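Local coordinates for transcriptional regulator (Pseudomonas aeruginosa, PDB 3E7Q), which probably binds DNA through a helix-turn-helix motif as a TetR-family transcriptional regulator, most likely a repressor, at the interface of chains A and B. Numbering follows the deposited sequence. Chains: chain A/B, transcriptional regulator.

The interface of chains A and B. Residues chain A 134, 138, 161, 164; chain B 173, 176, 183-184, 192.
A:Ile164 reaches across the chain boundary into a pocket lined by B:Phe184, B:Ile192 and B:Thr183, with B:Leu173 at its margin, a worked example of how one branched aliphatic side chain can serve several partners in a helical dimer. From CB the side chain divides. With CG1 opposite the carbonyl carbon (chi1 -73°), the CG2 methyl falls opposite the backbone N, and A:Ile164 CG2 approaches the ring of B:Phe184 at CD2, 3.5 Å away. A:Ile164 CG2 also meets B:Ile192 CD1 at 3.7 Å, the two isoleucines lying roughly perpendicular, and touches the CD2 methyl of B:Leu173. The other branch runs through CG1, which skirts the B:Thr183 methyl, to an extended tip, where A:Ile164 CD1 packs 3.8 Å from B:Thr183 CG2 as the two side chains run antiparallel alongside one another.

Beyond this pocket, A:Leu161 extends the apolar surface: its CD1 lies 3.6 Å from CD1 of B:Ile192, which is thereby shared between two residues of chain A.

On the polar flank, the ring of A:Tyr134 lies against the bent chain of B:Glu176, with ring and carboxylate planes 27° apart; the fit is modelled too tightly for its shortest distances to carry weight. The B:Glu176 carboxylate is steadied within its own chain by B:Thr183, whose hydroxyl OG1 donates to OE2 at 2.6 Å, on the anti side and 23° out of the carboxylate plane. With OG1 held this way, the B:Thr183 methyl faces chain A, where A:Arg138 NH1 lies 3.6 Å from B:Thr183 CG2. A:Arg138 NH1 stands 5.0 Å from B:Glu176 OE2, and the guanidinium may favour the carboxylate's negative charge without direct contact.

Chain A contributes helices 124-152 and 159-179; chain B supplies helices 159-179 and 186-204 and the loop joining them. The contact recurs with the chains exchanged, as part of a larger two-fold interface, probably the dimer interface typical of TetR-family regulators.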
loop_
_atom_site.group_PDB
_atom_site.type_symbol
_atom_site.label_atom_id
_atom_site.label_comp_id
_atom_site.label_asym_id
_atom_site.label_seq_id
_atom_site.Cartn_x
_atom_site.Cartn_y
_atom_site.Cartn_z
ATOM N N TYR A 134 -2.898 -12.871 -3.231
ATOM C CA TYR A 134 -2.354 -12.590 -1.896
ATOM C C TYR A 134 -2.259 -13.882 -1.044
ATOM O O TYR A 134 -1.295 -14.069 -0.331
ATOM C CB TYR A 134 -3.092 -11.410 -1.229
ATOM C CG TYR A 134 -2.679 -11.082 0.180
ATOM C CD1 TYR A 134 -1.338 -10.751 0.532
ATOM C CD2 TYR A 134 -3.634 -11.080 1.176
ATOM C CE1 TYR A 134 -1.000 -10.447 1.894
ATOM C CE2 TYR A 134 -3.315 -10.777 2.509
ATOM C CZ TYR A 134 -2.023 -10.484 2.875
ATOM O OH TYR A 134 -1.865 -10.251 4.232
ATOM N N ARG A 138 1.296 -15.471 0.304
ATOM C CA ARG A 138 1.519 -15.854 1.691
ATOM C C ARG A 138 1.797 -17.358 1.848
ATOM O O ARG A 138 2.635 -17.746 2.684
ATOM C CB ARG A 138 0.308 -15.449 2.556
ATOM C CG ARG A 138 0.177 -13.934 2.870
ATOM C CD ARG A 138 -0.970 -13.704 3.877
ATOM N NE ARG A 138 -2.047 -14.662 3.529
ATOM C CZ ARG A 138 -3.253 -14.351 3.062
ATOM N NH1 ARG A 138 -3.630 -13.112 2.955
ATOM N NH2 ARG A 138 -4.110 -15.290 2.721
ATOM N N LEU A 161 0.256 -16.333 10.706
ATOM C CA LEU A 161 0.255 -14.966 11.200
ATOM C C LEU A 161 1.650 -14.300 10.990
ATOM O O LEU A 161 1.750 -13.088 10.696
ATOM C CB LEU A 161 -0.275 -14.927 12.635
ATOM C CG LEU A 161 -0.486 -13.497 13.109
ATOM C CD1 LEU A 161 -1.708 -12.797 12.342
ATOM C CD2 LEU A 161 -0.548 -13.399 14.620
ATOM N N ILE A 164 1.684 -13.114 7.411
ATOM C CA ILE A 164 0.944 -11.870 7.296
ATOM C C ILE A 164 1.870 -10.696 7.728
ATOM O O ILE A 164 1.863 -9.644 7.113
ATOM C CB ILE A 164 -0.371 -11.916 8.191
ATOM C CG1 ILE A 164 -1.439 -12.833 7.572
ATOM C CG2 ILE A 164 -0.962 -10.525 8.436
ATOM C CD1 ILE A 164 -2.667 -13.149 8.535
ATOM N N LEU B 173 0.169 -3.633 6.942
ATOM C CA LEU B 173 -0.958 -4.124 7.711
ATOM C C LEU B 173 -2.241 -3.305 7.551
ATOM O O LEU B 173 -3.345 -3.845 7.481
ATOM C CB LEU B 173 -0.575 -4.193 9.189
ATOM C CG LEU B 173 0.492 -5.243 9.585
ATOM C CD1 LEU B 173 0.691 -4.957 10.977
ATOM C CD2 LEU B 173 0.062 -6.728 9.329
ATOM N N GLU B 176 -3.598 -4.227 4.016
ATOM C CA GLU B 176 -4.279 -5.503 4.025
ATOM C C GLU B 176 -5.595 -5.541 4.799
ATOM O O GLU B 176 -6.473 -6.256 4.387
ATOM C CB GLU B 176 -3.371 -6.649 4.478
ATOM C CG GLU B 176 -4.047 -8.037 4.291
ATOM C CD GLU B 176 -4.982 -8.196 3.009
ATOM O OE1 GLU B 176 -4.622 -7.754 1.852
ATOM O OE2 GLU B 176 -6.079 -8.812 3.196
ATOM N N THR B 183 -8.688 -10.937 6.864
ATOM C CA THR B 183 -7.413 -11.670 6.903
ATOM C C THR B 183 -6.901 -11.840 8.355
ATOM O O THR B 183 -6.458 -12.929 8.752
ATOM C CB THR B 183 -6.378 -10.949 6.040
ATOM O OG1 THR B 183 -6.917 -10.742 4.712
ATOM C CG2 THR B 183 -5.024 -11.721 5.986
ATOM N N PHE B 184 -6.994 -10.770 9.152
ATOM C CA PHE B 184 -6.527 -10.805 10.509
ATOM C C PHE B 184 -7.274 -9.708 11.236
ATOM O O PHE B 184 -7.680 -8.734 10.600
ATOM C CB PHE B 184 -5.013 -10.590 10.553
ATOM C CG PHE B 184 -4.586 -9.251 10.084
ATOM C CD1 PHE B 184 -4.545 -8.179 10.968
ATOM C CD2 PHE B 184 -4.169 -9.060 8.757
ATOM C CE1 PHE B 184 -4.168 -6.906 10.521
ATOM C CE2 PHE B 184 -3.769 -7.808 8.315
ATOM C CZ PHE B 184 -3.789 -6.726 9.192
ATOM N N ILE B 192 1.103 -8.401 16.047
ATOM C CA ILE B 192 2.209 -8.424 15.061
ATOM C C ILE B 192 3.224 -7.297 15.325
ATOM O O ILE B 192 4.467 -7.482 15.239
ATOM C CB ILE B 192 1.638 -8.369 13.618
ATOM C CG1 ILE B 192 0.963 -9.718 13.267
ATOM C CG2 ILE B 192 2.706 -7.970 12.597
ATOM C CD1 ILE B 192 0.164 -9.704 11.901
#